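Long-range contacts in dihydroneopterin aldolase (Burkholderia thailandensis, PDB 3V9O), which is a T-fold protein of the dihydroneopterin aldolase family that binds guanine in a pocket between subunits: residues Ile51-Val57 and Val111-Ser117; Ser81-Cys85 and Ala100-Leu105; Gln94-Asp99 and Val130-Val134. All coordinates share one frame. Residue numbers count along the deposited sequence, not the author numbering.

Interaction 1: residues Ile51-Val57 and Val111-Ser117; sequences INVDLFV and VRAVRVS. With EDO (1,2-ethanediol), chain B.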
ATOM      1  N   ILE A  51      -3.123  -8.045 -14.299  1.00 12.74           N
ATOM      2  CA  ILE A  51      -1.646  -7.939 -14.244  1.00 11.86           C
ATOM      3  C   ILE A  51      -1.265  -6.535 -13.809  1.00 12.58           C
ATOM      4  O   ILE A  51      -1.838  -5.552 -14.287  1.00 13.57           O
ATOM      5  CB  ILE A  51      -1.071  -8.254 -15.620  1.00 12.75           C
ATOM      6  CG1 ILE A  51      -1.448  -9.697 -15.940  1.00 16.40           C
ATOM      7  CG2 ILE A  51       0.488  -8.103 -15.586  1.00 14.77           C
ATOM      8  CD1 ILE A  51      -1.286 -10.105 -17.326  1.00 24.05           C
ATOM      9  N   ASN A  52      -0.322  -6.405 -12.887  1.00 12.48           N
ATOM     10  CA  ASN A  52       0.203  -5.106 -12.480  1.00 12.26           C
ATOM     11  C   ASN A  52       1.688  -5.131 -12.656  1.00 13.28           C
ATOM     12  O   ASN A  52       2.353  -6.137 -12.389  1.00 13.59           O
ATOM     13  CB  ASN A  52      -0.138  -4.824 -10.987  1.00 11.87           C
ATOM     14  CG  ASN A  52      -1.568  -4.445 -10.836  1.00 12.49           C
ATOM     15  OD1 ASN A  52      -1.888  -3.278 -10.952  1.00 13.49           O
ATOM     16  ND2 ASN A  52      -2.472  -5.425 -10.663  1.00 13.85           N
ATOM     17  N   VAL A  53       2.250  -4.007 -13.141  1.00 12.91           N
ATOM     18  CA  VAL A  53       3.703  -3.949 -13.448  1.00 13.37           C
ATOM     19  C   VAL A  53       4.247  -2.619 -12.931  1.00 13.74           C
ATOM     20  O   VAL A  53       3.628  -1.550 -13.084  1.00 13.43           O
ATOM     21  CB  VAL A  53       3.952  -3.968 -14.964  1.00 14.02           C
ATOM     22  CG1 VAL A  53       5.477  -3.917 -15.302  1.00 15.08           C
ATOM     23  CG2 VAL A  53       3.312  -5.254 -15.597  1.00 16.47           C
ATOM     24  N   ASP A  54       5.436  -2.707 -12.322  1.00 15.19           N
ATOM     25  CA  ASP A  54       6.217  -1.514 -11.906  1.00 15.09           C
ATOM     26  C   ASP A  54       7.586  -1.689 -12.564  1.00 15.12           C
ATOM     27  O   ASP A  54       8.251  -2.723 -12.452  1.00 15.67           O
ATOM     28  CB  ASP A  54       6.414  -1.398 -10.408  1.00 15.45           C
ATOM     29  CG  ASP A  54       5.156  -1.167  -9.644  1.00 22.41           C
ATOM     30  OD1 ASP A  54       4.424  -0.222  -9.901  1.00 21.59           O
ATOM     31  OD2 ASP A  54       4.931  -1.928  -8.690  1.00 34.50           O
ATOM     32  N   LEU A  55       8.016  -0.688 -13.340  1.00 15.44           N
ATOM     33  CA  LEU A  55       9.324  -0.708 -13.954  1.00 15.56           C
ATOM     34  C   LEU A  55      10.159   0.405 -13.326  1.00 14.07           C
ATOM     35  O   LEU A  55       9.714   1.574 -13.298  1.00 16.96           O
ATOM     36  CB  LEU A  55       9.087  -0.505 -15.471  1.00 20.55           C
ATOM     37  CG  LEU A  55      10.076  -0.960 -16.474  1.00 24.80           C
ATOM     38  CD1 LEU A  55      10.213  -2.492 -16.322  1.00 23.18           C
ATOM     39  CD2 LEU A  55       9.480  -0.637 -17.851  1.00 23.14           C
ATOM     40  N   PHE A  56      11.350   0.109 -12.821  1.00 15.26           N
ATOM     41  CA  PHE A  56      12.259   1.120 -12.207  1.00 15.34           C
ATOM     42  C   PHE A  56      13.332   1.453 -13.196  1.00 15.92           C
ATOM     43  O   PHE A  56      14.093   0.544 -13.590  1.00 17.77           O
ATOM     44  CB  PHE A  56      12.789   0.652 -10.855  1.00 16.79           C
ATOM     45  CG  PHE A  56      11.637   0.401  -9.885  1.00 16.54           C
ATOM     46  CD1 PHE A  56      10.952  -0.825  -9.847  1.00 18.10           C
ATOM     47  CD2 PHE A  56      11.273   1.453  -9.051  1.00 19.49           C
ATOM     48  CE1 PHE A  56       9.836  -0.990  -8.972  1.00 20.25           C
ATOM     49  CE2 PHE A  56      10.214   1.277  -8.170  1.00 22.61           C
ATOM     50  CZ  PHE A  56       9.529   0.070  -8.130  1.00 20.78           C
ATOM     51  N   VAL A  57      13.364   2.709 -13.629  1.00 16.01           N
ATOM     52  CA  VAL A  57      14.324   3.167 -14.633  1.00 16.17           C
ATOM     53  C   VAL A  57      15.139   4.352 -14.063  1.00 17.51           C
ATOM     54  O   VAL A  57      14.545   5.236 -13.395  1.00 17.79           O
ATOM     55  CB  VAL A  57      13.581   3.518 -15.966  1.00 15.00           C
ATOM     56  CG1 VAL A  57      12.820   2.304 -16.460  1.00 19.22           C
ATOM     57  CG2 VAL A  57      12.575   4.655 -15.773  1.00 17.23           C
ATOM     58  N   VAL A 111      16.354  -0.589 -17.747  1.00 17.39           N
ATOM     59  CA  VAL A 111      15.530  -1.091 -16.657  1.00 17.08           C
ATOM     60  C   VAL A 111      16.454  -1.600 -15.542  1.00 19.98           C
ATOM     61  O   VAL A 111      17.294  -2.512 -15.761  1.00 22.77           O
ATOM     62  CB  VAL A 111      14.588  -2.167 -17.176  1.00 17.12           C
ATOM     63  CG1 VAL A 111      13.835  -2.844 -16.027  1.00 16.48           C
ATOM     64  CG2 VAL A 111      13.555  -1.531 -18.184  1.00 17.86           C
ATOM     65  N   ARG A 112      16.310  -1.046 -14.342  1.00 17.20           N
ATOM     66  CA  ARG A 112      17.046  -1.436 -13.143  1.00 18.70           C
ATOM     67  C   ARG A 112      16.330  -2.548 -12.399  1.00 19.91           C
ATOM     68  O   ARG A 112      16.949  -3.415 -11.800  1.00 20.12           O
ATOM     69  CB  ARG A 112      17.151  -0.227 -12.244  1.00 22.12           C
ATOM     70  CG  ARG A 112      17.601  -0.441 -10.796  1.00 31.25           C
ATOM     71  CD  ARG A 112      19.101  -0.610 -10.735  1.00 31.83           C
ATOM     72  NE  ARG A 112      19.883   0.403 -11.471  1.00 34.45           N
ATOM     73  CZ  ARG A 112      20.175   1.631 -11.013  1.00 37.21           C
ATOM     74  NH1 ARG A 112      19.758   2.024  -9.807  1.00 37.97           N
ATOM     75  NH2 ARG A 112      20.909   2.460 -11.767  1.00 40.99           N
ATOM     76  N   ALA A 113      14.978  -2.516 -12.376  1.00 15.95           N
ATOM     77  CA  ALA A 113      14.202  -3.490 -11.600  1.00 15.40           C
ATOM     78  C   ALA A 113      12.791  -3.585 -12.128  1.00 14.40           C
ATOM     79  O   ALA A 113      12.332  -2.613 -12.791  1.00 15.21           O
ATOM     80  CB  ALA A 113      14.140  -3.113 -10.121  1.00 18.15           C
ATOM     81  N   VAL A 114      12.122  -4.679 -11.826  1.00 14.49           N
ATOM     82  CA  VAL A 114      10.716  -4.791 -12.192  0.62 14.38           C
ATOM     83  C   VAL A 114       9.948  -5.539 -11.113  1.00 16.57           C
ATOM     84  O   VAL A 114      10.477  -6.464 -10.462  1.00 16.95           O
ATOM     85  CB  VAL A 114      10.592  -5.394 -13.600  0.62 13.67           C
ATOM     86  CG1 VAL A 114      11.133  -6.791 -13.627  0.62 16.33           C
ATOM     87  CG2 VAL A 114       9.108  -5.352 -14.073  0.62 15.37           C
ATOM     88  N   ARG A 115       8.703  -5.113 -10.883  1.00 14.34           N
ATOM     89  CA  ARG A 115       7.779  -5.836 -10.009  1.00 14.76           C
ATOM     90  C   ARG A 115       6.651  -6.264 -10.966  1.00 13.12           C
ATOM     91  O   ARG A 115       6.104  -5.388 -11.689  1.00 15.66           O
ATOM     92  CB  ARG A 115       7.228  -4.973  -8.884  1.00 15.76           C
ATOM     93  CG  ARG A 115       6.313  -5.823  -7.913  1.00 17.60           C
ATOM     94  CD  ARG A 115       5.685  -4.958  -6.813  1.00 27.08           C
ATOM     95  NE  ARG A 115       4.679  -4.041  -7.404  1.00 31.90           N
ATOM     96  CZ  ARG A 115       3.381  -4.329  -7.691  1.00 37.40           C
ATOM     97  NH1 ARG A 115       2.829  -5.533  -7.478  1.00 38.03           N
ATOM     98  NH2 ARG A 115       2.613  -3.374  -8.228  1.00 37.62           N
ATOM     99  N   VAL A 116       6.250  -7.523 -10.969  1.00 13.05           N
ATOM    100  CA  VAL A 116       5.114  -8.015 -11.756  1.00 12.42           C
ATOM    101  C   VAL A 116       4.256  -8.881 -10.863  1.00 12.77           C
ATOM    102  O   VAL A 116       4.755  -9.708 -10.107  1.00 13.17           O
ATOM    103  CB  VAL A 116       5.548  -8.897 -12.905  1.00 13.22           C
ATOM    104  CG1 VAL A 116       4.300  -9.335 -13.735  1.00 14.61           C
ATOM    105  CG2 VAL A 116       6.561  -8.171 -13.785  1.00 16.50           C
ATOM    106  N   SER A 117       2.949  -8.626 -10.886  1.00 11.78           N
ATOM    107  CA  SER A 117       1.981  -9.534 -10.270  1.00 13.18           C
ATOM    108  C   SER A 117       0.974  -9.961 -11.329  1.00 11.16           C
ATOM    109  O   SER A 117       0.553  -9.176 -12.200  1.00 12.67           O
ATOM    110  CB  SER A 117       1.275  -8.952  -9.026  1.00 13.03           C
ATOM    111  OG  SER A 117       0.455  -7.848  -9.383  1.00 14.30           O
TER
HETATM  112  C1  EDO B 140      20.850   0.965 -15.784  1.00 39.27           C
HETATM  113  O1  EDO B 140      21.579   1.558 -14.692  1.00 41.53           O
HETATM  114  C2  EDO B 140      19.870  -0.055 -15.219  1.00 32.81           C
HETATM  115  O2  EDO B 140      20.440  -0.900 -14.188  1.00 38.07           O
HETATM  116  O   HOH W   1      -2.125  -8.339 -10.412  1.00 14.20           O
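Two antiparallel neighbours in the middle of the four-stranded T-fold sheet, 51-57 and 113-117, run at 174° with axes 4.7 Å apart; 111-112 lead into the second strand. Val-111 CG1 packs 3.7 Å from Leu-55 CD1. Arg-112 and Ala-113 together face Phe-56 in a classic beta bulge: Arg-112 N donates to Phe-56 O at 2.8 Å, Ala-113 N only weakly to Phe-56 O at 3.4 Å. Val-114, on the face covered by the helices, sets CG2 3.8 Å from Leu-55 CD1. Arg-115 and Asp-54 are a hydrogen-bonded pair (Asp-54 N to Arg-115 O 2.8 Å, Arg-115 N to Asp-54 O 2.9 Å). Their salt bridge on the other face, Arg-115 NE to Asp-54 OD2, is very short, 2.5 Å; Asp-54 OD1 also pairs with Arg-24. Val-116 sits opposite Val-53. Asn-52 N to Ser-117 O and Ser-117 N to Asn-52 O are both 3.0 Å. Asn-52 OD1 accepts from Asn-29 N, and a water 2.8 Å from Ser-117 OG accepts from Asn-52 ND2 at 2.9 Å.

Interaction 2: residues Ser81-Cys85 and Ala100-Leu105; sequences SVAQC and AIAASL. With EDO (1,2-ethanediol), chain F.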
ATOM      1  N   SER A  81       4.949  -6.001 -23.539  1.00 17.43           N
ATOM      2  CA  SER A  81       5.541  -7.217 -23.023  0.63 18.04           C
ATOM      3  C   SER A  81       4.495  -8.184 -22.498  1.00 18.30           C
ATOM      4  O   SER A  81       4.619  -9.410 -22.742  1.00 18.27           O
ATOM      5  CB  SER A  81       6.610  -6.916 -21.995  0.63 16.84           C
ATOM      6  OG  SER A  81       7.535  -6.036 -22.598  0.63 27.58           O
ATOM      7  N   VAL A  82       3.476  -7.686 -21.803  1.00 15.58           N
ATOM      8  CA  VAL A  82       2.403  -8.591 -21.362  1.00 16.02           C
ATOM      9  C   VAL A  82       1.760  -9.200 -22.591  1.00 16.80           C
ATOM     10  O   VAL A  82       1.576 -10.433 -22.652  1.00 17.83           O
ATOM     11  CB  VAL A  82       1.365  -7.811 -20.566  1.00 16.97           C
ATOM     12  CG1 VAL A  82       0.160  -8.738 -20.275  1.00 18.49           C
ATOM     13  CG2 VAL A  82       2.007  -7.358 -19.256  1.00 17.30           C
ATOM     14  N   ALA A  83       1.430  -8.426 -23.613  1.00 16.88           N
ATOM     15  CA  ALA A  83       0.787  -8.991 -24.796  1.00 18.52           C
ATOM     16  C   ALA A  83       1.631 -10.058 -25.447  1.00 20.42           C
ATOM     17  O   ALA A  83       1.093 -11.127 -25.870  1.00 22.28           O
ATOM     18  CB  ALA A  83       0.488  -7.905 -25.843  1.00 19.31           C
ATOM     19  N   GLN A  84       2.937  -9.841 -25.545  1.00 17.49           N
ATOM     20  CA  GLN A  84       3.801 -10.814 -26.182  1.00 20.31           C
ATOM     21  C   GLN A  84       3.790 -12.128 -25.390  1.00 19.35           C
ATOM     22  O   GLN A  84       3.732 -13.204 -25.968  1.00 21.67           O
ATOM     23  CB  GLN A  84       5.213 -10.261 -26.278  1.00 23.99           C
ATOM     24  CG  GLN A  84       5.343  -9.199 -27.354  1.00 34.53           C
ATOM     25  CD  GLN A  84       6.597  -8.330 -27.226  1.00 45.12           C
ATOM     26  OE1 GLN A  84       7.397  -8.456 -26.277  1.00 44.44           O
ATOM     27  NE2 GLN A  84       6.767  -7.423 -28.193  1.00 50.38           N
ATOM     28  N   CYS A  85       3.852 -12.024 -24.074  1.00 18.58           N
ATOM     29  CA  CYS A  85       3.857 -13.225 -23.238  1.00 18.88           C
ATOM     30  C   CYS A  85       2.553 -13.995 -23.286  1.00 19.69           C
ATOM     31  O   CYS A  85       2.556 -15.239 -23.436  1.00 22.82           O
ATOM     32  CB  CYS A  85       4.268 -12.861 -21.794  1.00 16.80           C
ATOM     33  SG  CYS A  85       5.964 -12.319 -21.611  1.00 19.06           S
ATOM     34  N   ALA A 100       7.707 -14.854 -16.955  1.00 15.28           N
ATOM     35  CA  ALA A 100       8.016 -14.502 -18.327  1.00 16.71           C
ATOM     36  C   ALA A 100       7.891 -13.011 -18.559  1.00 14.92           C
ATOM     37  O   ALA A 100       8.750 -12.434 -19.253  1.00 16.34           O
ATOM     38  CB  ALA A 100       7.121 -15.272 -19.305  1.00 17.66           C
ATOM     39  N   ILE A 101       6.909 -12.340 -17.952  1.00 14.03           N
ATOM     40  CA  ILE A 101       6.735 -10.914 -18.110  1.00 14.99           C
ATOM     41  C   ILE A 101       7.912 -10.233 -17.436  1.00 14.86           C
ATOM     42  O   ILE A 101       8.522  -9.300 -18.022  1.00 14.69           O
ATOM     43  CB  ILE A 101       5.422 -10.453 -17.483  1.00 14.44           C
ATOM     44  CG1 ILE A 101       4.250 -10.980 -18.315  1.00 14.79           C
ATOM     45  CG2 ILE A 101       5.328  -8.894 -17.485  1.00 13.47           C
ATOM     46  CD1 ILE A 101       2.918 -10.923 -17.497  1.00 14.55           C
ATOM     47  N   ALA A 102       8.267 -10.681 -16.223  1.00 14.16           N
ATOM     48  CA  ALA A 102       9.404 -10.052 -15.553  1.00 14.30           C
ATOM     49  C   ALA A 102      10.698 -10.215 -16.346  1.00 14.66           C
ATOM     50  O   ALA A 102      11.469  -9.232 -16.468  1.00 16.19           O
ATOM     51  CB  ALA A 102       9.584 -10.609 -14.133  1.00 14.19           C
ATOM     52  N   ALA A 103      10.967 -11.395 -16.889  1.00 14.85           N
ATOM     53  CA  ALA A 103      12.208 -11.600 -17.652  1.00 16.45           C
ATOM     54  C   ALA A 103      12.228 -10.723 -18.907  1.00 17.26           C
ATOM     55  O   ALA A 103      13.290 -10.128 -19.244  1.00 17.71           O
ATOM     56  CB  ALA A 103      12.382 -13.063 -18.016  1.00 18.33           C
ATOM     57  N   SER A 104      11.099 -10.642 -19.604  1.00 15.91           N
ATOM     58  CA  SER A 104      11.016  -9.785 -20.775  1.00 14.98           C
ATOM     59  C   SER A 104      11.338  -8.340 -20.442  1.00 15.50           C
ATOM     60  O   SER A 104      12.100  -7.687 -21.168  1.00 17.53           O
ATOM     61  CB  SER A 104       9.592  -9.926 -21.359  1.00 16.65           C
ATOM     62  OG  SER A 104       9.424  -9.045 -22.449  1.00 20.35           O
ATOM     63  N   LEU A 105      10.753  -7.821 -19.365  1.00 14.13           N
ATOM     64  CA  LEU A 105      10.924  -6.403 -19.050  1.00 14.09           C
ATOM     65  C   LEU A 105      12.325  -6.082 -18.484  1.00 14.16           C
ATOM     66  O   LEU A 105      12.806  -4.954 -18.669  1.00 16.05           O
ATOM     67  CB  LEU A 105       9.833  -5.981 -18.031  1.00 14.21           C
ATOM     68  CG  LEU A 105       8.492  -5.799 -18.764  1.00 16.42           C
ATOM     69  CD1 LEU A 105       7.428  -5.679 -17.684  1.00 17.27           C
ATOM     70  CD2 LEU A 105       8.445  -4.601 -19.704  1.00 17.56           C
TER
HETATM   71  C1  EDO F 144       5.418 -18.601 -21.355  1.00 50.51           C
HETATM   72  O1  EDO F 144       6.722 -18.274 -21.830  1.00 56.22           O
HETATM   73  C2  EDO F 144       4.640 -17.301 -21.195  1.00 44.92           C
HETATM   74  O2  EDO F 144       5.128 -16.354 -22.167  1.00 35.27           O
HETATM   75  O   HOH W   2      10.055  -6.281 -22.867  1.00 25.02           O
HETATM   76  O   HOH W   3       8.317 -10.392 -24.714  1.00 47.93           O
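Helix segments 81-85 and 100-105 cross at 129°, their axes 9.2 Å apart at closest approach, and the nearest CA atoms are those of Val-82 and Ile-101 at 5.9 Å. Each keeps its own helical bonding, as in Cys-85 N to Ser-81 O and Ser-104 N to Ala-100 O, both 3.0 Å; at this axis separation the two helices meet through side chains and water. They belong to the two helices that pack on one face of the T-fold sheet.

On the sheet side, Val-82 CG2 lies 4.1 Å from Ile-101 CG2; Val-82 also touches Ile-51 of strand 47-58, and Ile-101 touches Val-116 of strand 113-120. Cys-85 points its CB toward the partner helix and sets SG 3.9 Å from both Ala-100 CB and Ile-101 CG1. At the start of the segment, Ser-81 OG approaches Leu-105 CD2 at 3.4 Å while bonding to the Leu-77 carbonyl of its own helix.

Two waters join the polar groups. One donates to Ser-81 OG at 2.5 Å and lies 2.9 Å from Ser-104 OG; the other donates to Gln-84 OE1 at 2.7 Å and is also 2.9 Å from Ser-104 OG. The contact is thus divided: Val-82, Ile-101 and Leu-105 also rest on the sheet, Cys-85 packs helix to helix, and the polar groups are linked through solvent, with Ser-104 OG common to both bridges.

Interaction 3: residues Gln94-Asp99 and Val130-Val134; sequences QETLCD and VGVEV. With GUN (guanine), chain G.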
ATOM      1  N   GLN A  94       0.317 -19.526 -13.044  1.00 13.73           N
ATOM      2  CA  GLN A  94       0.542 -18.088 -12.925  1.00 13.77           C
ATOM      3  C   GLN A  94       2.037 -17.785 -12.869  1.00 14.77           C
ATOM      4  O   GLN A  94       2.457 -16.795 -13.471  1.00 15.43           O
ATOM      5  CB  GLN A  94      -0.136 -17.514 -11.675  1.00 13.81           C
ATOM      6  CG  GLN A  94      -1.672 -17.523 -11.780  1.00 15.25           C
ATOM      7  CD  GLN A  94      -2.293 -16.495 -10.849  1.00 14.90           C
ATOM      8  OE1 GLN A  94      -1.908 -15.337 -10.818  1.00 16.19           O
ATOM      9  NE2 GLN A  94      -3.296 -16.905 -10.055  1.00 13.22           N
ATOM     10  N   GLU A  95       2.842 -18.596 -12.192  1.00 14.19           N
ATOM     11  CA  GLU A  95       4.287 -18.366 -12.139  1.00 14.97           C
ATOM     12  C   GLU A  95       4.885 -18.323 -13.529  1.00 17.26           C
ATOM     13  O   GLU A  95       5.750 -17.496 -13.783  1.00 16.20           O
ATOM     14  CB  GLU A  95       5.002 -19.464 -11.363  1.00 15.96           C
ATOM     15  CG  GLU A  95       4.812 -19.392  -9.828  1.00 16.30           C
ATOM     16  CD  GLU A  95       3.506 -20.001  -9.307  1.00 17.85           C
ATOM     17  OE1 GLU A  95       2.542 -20.290 -10.055  1.00 16.27           O
ATOM     18  OE2 GLU A  95       3.445 -20.206  -8.084  1.00 17.91           O
ATOM     19  N   THR A  96       4.422 -19.187 -14.420  1.00 16.92           N
ATOM     20  CA  THR A  96       4.983 -19.193 -15.789  1.00 15.91           C
ATOM     21  C   THR A  96       4.759 -17.845 -16.470  1.00 16.98           C
ATOM     22  O   THR A  96       5.687 -17.272 -17.042  1.00 18.97           O
ATOM     23  CB  THR A  96       4.385 -20.308 -16.559  1.00 17.24           C
ATOM     24  OG1 THR A  96       4.764 -21.546 -15.925  1.00 20.09           O
ATOM     25  CG2 THR A  96       4.874 -20.329 -17.991  1.00 19.88           C
ATOM     26  N   LEU A  97       3.573 -17.276 -16.345  1.00 14.85           N
ATOM     27  CA  LEU A  97       3.276 -15.997 -16.971  1.00 15.42           C
ATOM     28  C   LEU A  97       3.990 -14.884 -16.252  1.00 15.13           C
ATOM     29  O   LEU A  97       4.597 -14.021 -16.923  1.00 15.92           O
ATOM     30  CB  LEU A  97       1.753 -15.794 -16.915  1.00 16.35           C
ATOM     31  CG  LEU A  97       1.289 -14.442 -17.487  1.00 17.03           C
ATOM     32  CD1 LEU A  97       1.623 -14.276 -18.931  1.00 20.19           C
ATOM     33  CD2 LEU A  97      -0.267 -14.254 -17.262  1.00 18.54           C
ATOM     34  N   CYS A  98       3.928 -14.849 -14.931  1.00 13.94           N
ATOM     35  CA  CYS A  98       4.533 -13.780 -14.185  1.00 13.75           C
ATOM     36  C   CYS A  98       6.041 -13.705 -14.416  1.00 14.82           C
ATOM     37  O   CYS A  98       6.567 -12.602 -14.633  1.00 14.22           O
ATOM     38  CB  CYS A  98       4.206 -14.016 -12.703  1.00 14.71           C
ATOM     39  SG  CYS A  98       4.624 -12.623 -11.629  1.00 17.19           S
ATOM     40  N   ASP A  99       6.693 -14.836 -14.337  1.00 15.23           N
ATOM     41  CA  ASP A  99       8.139 -14.886 -14.513  1.00 15.39           C
ATOM     42  C   ASP A  99       8.505 -14.474 -15.945  1.00 17.06           C
ATOM     43  O   ASP A  99       9.552 -13.789 -16.138  1.00 17.25           O
ATOM     44  CB  ASP A  99       8.648 -16.300 -14.278  1.00 15.82           C
ATOM     45  CG  ASP A  99       8.576 -16.765 -12.803  1.00 17.04           C
ATOM     46  OD1 ASP A  99       8.234 -15.970 -11.891  1.00 19.78           O
ATOM     47  OD2 ASP A  99       8.862 -17.964 -12.607  1.00 19.79           O
ATOM     48  N   VAL A 130      -6.573 -14.536  -6.241  1.00 11.32           N
ATOM     49  CA  VAL A 130      -5.364 -15.200  -5.772  1.00 11.64           C
ATOM     50  C   VAL A 130      -4.316 -14.905  -6.843  1.00 11.71           C
ATOM     51  O   VAL A 130      -4.616 -14.981  -8.042  1.00 12.95           O
ATOM     52  CB  VAL A 130      -5.611 -16.741  -5.565  1.00 11.63           C
ATOM     53  CG1 VAL A 130      -5.884 -17.461  -6.878  1.00 14.61           C
ATOM     54  CG2 VAL A 130      -4.433 -17.395  -4.814  1.00 14.12           C
ATOM     55  N   GLY A 131      -3.112 -14.625  -6.386  1.00 11.51           N
ATOM     56  CA  GLY A 131      -2.076 -14.183  -7.315  1.00 12.39           C
ATOM     57  C   GLY A 131      -0.691 -14.512  -6.858  1.00 11.58           C
ATOM     58  O   GLY A 131      -0.410 -15.096  -5.818  1.00 12.30           O
ATOM     59  N   VAL A 132       0.225 -14.143  -7.774  1.00 12.34           N
ATOM     60  CA  VAL A 132       1.667 -14.373  -7.663  1.00 11.81           C
ATOM     61  C   VAL A 132       2.408 -13.083  -7.980  1.00 11.91           C
ATOM     62  O   VAL A 132       2.041 -12.398  -8.963  1.00 13.39           O
ATOM     63  CB  VAL A 132       2.130 -15.486  -8.644  1.00 15.33           C
ATOM     64  CG1 VAL A 132       3.705 -15.626  -8.646  1.00 19.26           C
ATOM     65  CG2 VAL A 132       1.378 -16.797  -8.293  1.00 15.00           C
ATOM     66  N   GLU A 133       3.450 -12.762  -7.223  1.00 13.80           N
ATOM     67  CA  GLU A 133       4.224 -11.529  -7.488  1.00 13.65           C
ATOM     68  C   GLU A 133       5.695 -11.839  -7.391  1.00 13.64           C
ATOM     69  O   GLU A 133       6.148 -12.587  -6.501  1.00 13.74           O
ATOM     70  CB  GLU A 133       3.841 -10.472  -6.471  1.00 14.66           C
ATOM     71  CG  GLU A 133       4.652  -9.140  -6.631  1.00 16.08           C
ATOM     72  CD  GLU A 133       4.297  -8.191  -5.561  1.00 22.06           C
ATOM     73  OE1 GLU A 133       4.775  -8.403  -4.453  1.00 26.40           O
ATOM     74  OE2 GLU A 133       3.469  -7.287  -5.806  1.00 27.55           O
ATOM     75  N   VAL A 134       6.462 -11.229  -8.297  1.00 14.70           N
ATOM     76  CA  VAL A 134       7.916 -11.220  -8.196  1.00 14.77           C
ATOM     77  C   VAL A 134       8.462  -9.811  -8.236  1.00 13.84           C
ATOM     78  O   VAL A 134       7.816  -8.913  -8.814  1.00 14.86           O
ATOM     79  CB  VAL A 134       8.629 -12.018  -9.278  1.00 17.03           C
ATOM     80  CG1 VAL A 134       8.157 -13.503  -9.209  1.00 19.21           C
ATOM     81  CG2 VAL A 134       8.388 -11.488 -10.638  1.00 18.18           C
TER
HETATM   82  N9  GUN G 145      -2.835 -23.910  -7.866  1.00 17.40           N
HETATM   83  C8  GUN G 145      -3.652 -23.907  -8.988  1.00 20.45           C
HETATM   84  N7  GUN G 145      -3.151 -23.095 -10.026  1.00 18.14           N
HETATM   85  C5  GUN G 145      -1.949 -22.661  -9.500  1.00 13.85           C
HETATM   86  C6  GUN G 145      -0.919 -21.767 -10.058  1.00 13.15           C
HETATM   87  O6  GUN G 145      -0.954 -21.253 -11.187  1.00 15.76           O
HETATM   88  N1  GUN G 145       0.179 -21.514  -9.236  1.00 14.94           N
HETATM   89  C2  GUN G 145       0.271 -21.992  -7.930  1.00 14.45           C
HETATM   90  N2  GUN G 145       1.344 -21.634  -7.150  1.00 15.80           N
HETATM   91  N3  GUN G 145      -0.704 -22.842  -7.387  1.00 14.37           N
HETATM   92  C4  GUN G 145      -1.774 -23.116  -8.215  1.00 14.60           C
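The guanine pocket is built on the first turn of helix 94-106. Gln-94 N donates to guanine O6 at 2.8 Å, while the Glu-95 carboxylate accepts from the base edge, OE1 from guanine N1 at 2.8 Å and OE2 from guanine N2 at 2.7 Å. Val-73, Asp-74 and Tyr-75 of the second subunit also bond the base, so the site lies at a subunit interface. Gln-94 also ties the helix to segment 130-134 of strand 127-137: its NE2 donates to Val-130 O at 3.1 Å (177°), and its OE1 bonds Thr-118. In the T-fold the helix packs on the sheet, the axes of these two segments crossing at -37°, and the strand pairs antiparallel with one of the second subunit, continuing the sheet. Val-132, pointing toward the helix, has the largest covered area here (91 Å²), its CG2 3.8 Å from Gln-94 CB and 4.0 Å from Glu-95 CD. Cys-98 SG sits 4.1 Å from Val-134 CG2, and Asp-99 OD1, salt-bridged to Arg-23 of the second subunit, is 3.6 Å from Val-134 CG1.

In the fold
All three contacts are largely buried, their centres about 5 Å (interaction 1), 7 Å (interaction 2) and 10 Å (interaction 3) from the chain centre. Interaction 3 is covered partly by the second subunit, whereas interaction 2, touched by no other chain of the assembly, has exposed Gln-84 at its water-bridged edge. Backbone bonding dominates interaction 1, apolar and water-mediated contact interaction 2; interaction 3 combines one side-chain-to-backbone bond with ligand binding. Helix 94-106 serves both interactions 2 and 3. Leu-105 and Val-82 of interaction 2 lie on Val-53 and Ile-51 of interaction 1. On the sheet's other face, Arg-115 NH1 and Glu-133 OE2 form a 2.5 Å salt bridge between interactions 1 and 3.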